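Local structure of putative epimerase (Burkholderia cenocepacia, 4LW8) at the interface of chains A and B. The protein probably acts as an NAD(P)-dependent sugar-nucleotide epimerase or dehydratase, with a likely part in building the lipopolysaccharide O-antigen. Sequence-based numbering; all coordinates share one arbitrary frame. Chains: chain A/B, Putative epimerase.

The interface of chains A and B. Residues chain A 107, 156-159, 162; chain B 166, 169-170, 173.
B:Leu173, just past the end of helix 159-172 of chain B, pushes its forked tip against the start of the same helix in chain A and the loop before it. CD1 is anti to CA (chi2 -179°) and reaches farthest out, while CD2 branches off nearer its own backbone. A branched leucine suits this place: CD2 lies on A:Ala157 and A:Pro156, 3.3 Å from the latter's carbonyl O, and CD1 on A:Asn158 and A:Asp159, 3.5 Å from the carboxylate OD1.

A:Val162 meets B:Leu173 tip to tip, CG2 at 4.0 Å from CD1. Branching at CB lets valine also lay CG1, anti to the backbone N (chi1 173°), over the B helix, 3.9 Å from CB of B:Tyr169. The small B:Ala170 allows close approach, its CB facing the hydroxyl of A:Tyr107. A:Pro156 crosses B:Tyr169 at about a right angle; CG and CD of its rigid ring lie against the tyrosine CD1, CD at 3.6 Å.

This patch belongs to a two-fold symmetric helix-helix contact; such dimers are common in this family, but the structure alone does not show that this one forms in the cell. No direct polar bond joins the chains here. Water 2 links the carbonyls of A:Pro156 and B:Tyr169, while water 1 joins A:Asp159 OD1 to the carbonyl of B:Ala170. Within chain A, the phenol OH of A:Tyr107 donates to the anti lone pair of A:Asp159 OD1 over 2.5 Å.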
# COMPACT_ATOMS: atom_id res chain seq x y z
N TYR A 107 -2.51 3.39 -8.95
CA TYR A 107 -2.51 3.70 -7.51
C TYR A 107 -3.60 4.71 -7.13
O TYR A 107 -4.32 4.51 -6.16
CB TYR A 107 -1.12 4.20 -7.08
CG TYR A 107 -0.10 3.09 -7.05
CD1 TYR A 107 -0.17 2.07 -6.10
CD2 TYR A 107 0.94 3.04 -7.98
CE1 TYR A 107 0.77 1.04 -6.05
CE2 TYR A 107 1.89 2.01 -7.95
CZ TYR A 107 1.80 1.03 -6.98
OH TYR A 107 2.73 0.02 -6.95
N PRO A 156 2.71 -8.92 -3.12
CA PRO A 156 2.21 -8.49 -4.44
C PRO A 156 3.35 -8.33 -5.45
O PRO A 156 4.41 -7.82 -5.08
CB PRO A 156 1.53 -7.15 -4.12
CG PRO A 156 2.22 -6.67 -2.86
CD PRO A 156 2.41 -7.92 -2.07
N ALA A 157 3.15 -8.79 -6.68
CA ALA A 157 4.26 -8.91 -7.64
C ALA A 157 4.14 -7.93 -8.82
O ALA A 157 4.95 -7.99 -9.75
CB ALA A 157 4.36 -10.34 -8.15
N ASN A 158 3.16 -7.05 -8.78
CA ASN A 158 3.12 -5.93 -9.73
C ASN A 158 2.39 -4.75 -9.10
O ASN A 158 1.82 -4.89 -8.01
CB ASN A 158 2.48 -6.36 -11.06
CG ASN A 158 1.08 -6.94 -10.87
OD1 ASN A 158 0.25 -6.42 -10.14
ND2 ASN A 158 0.84 -8.07 -11.52
N ASP A 159 2.44 -3.58 -9.75
CA ASP A 159 1.86 -2.37 -9.17
C ASP A 159 0.36 -2.52 -8.94
O ASP A 159 -0.17 -2.02 -7.95
CB ASP A 159 2.13 -1.15 -10.05
CG ASP A 159 3.59 -0.74 -10.02
OD1 ASP A 159 4.10 -0.38 -8.94
OD2 ASP A 159 4.24 -0.79 -11.07
N VAL A 162 -0.04 -4.44 -5.73
CA VAL A 162 0.34 -3.55 -4.63
C VAL A 162 -0.79 -2.56 -4.33
O VAL A 162 -1.12 -2.31 -3.16
CB VAL A 162 1.64 -2.77 -4.94
CG1 VAL A 162 1.91 -1.72 -3.83
CG2 VAL A 162 2.83 -3.73 -5.09
N ALA B 166 2.78 1.02 1.61
CA ALA B 166 2.59 0.74 0.19
C ALA B 166 3.90 1.00 -0.56
O ALA B 166 4.23 0.30 -1.53
CB ALA B 166 1.46 1.59 -0.37
N TYR B 169 6.13 -2.01 -0.44
CA TYR B 169 5.72 -3.07 -1.36
C TYR B 169 6.00 -2.72 -2.82
O TYR B 169 6.39 -3.58 -3.62
CB TYR B 169 4.24 -3.40 -1.18
CG TYR B 169 3.94 -4.28 0.01
CD1 TYR B 169 4.29 -5.63 0.01
CD2 TYR B 169 3.32 -3.76 1.15
CE1 TYR B 169 4.01 -6.44 1.09
CE2 TYR B 169 3.05 -4.56 2.26
CZ TYR B 169 3.39 -5.89 2.22
OH TYR B 169 3.09 -6.68 3.29
N ALA B 170 5.75 -1.46 -3.18
CA ALA B 170 6.02 -1.00 -4.54
C ALA B 170 7.53 -1.06 -4.82
O ALA B 170 7.94 -1.38 -5.93
CB ALA B 170 5.48 0.42 -4.75
N LEU B 173 9.17 -4.53 -5.84
CA LEU B 173 9.03 -4.95 -7.25
C LEU B 173 10.31 -4.73 -8.05
O LEU B 173 10.48 -5.26 -9.15
CB LEU B 173 7.90 -4.18 -7.92
CG LEU B 173 6.54 -4.26 -7.22
CD1 LEU B 173 5.51 -3.46 -8.03
CD2 LEU B 173 6.11 -5.71 -7.04
O HOH W 1 6.89 -0.06 -8.22
O HOH W 2 5.73 -6.22 -3.32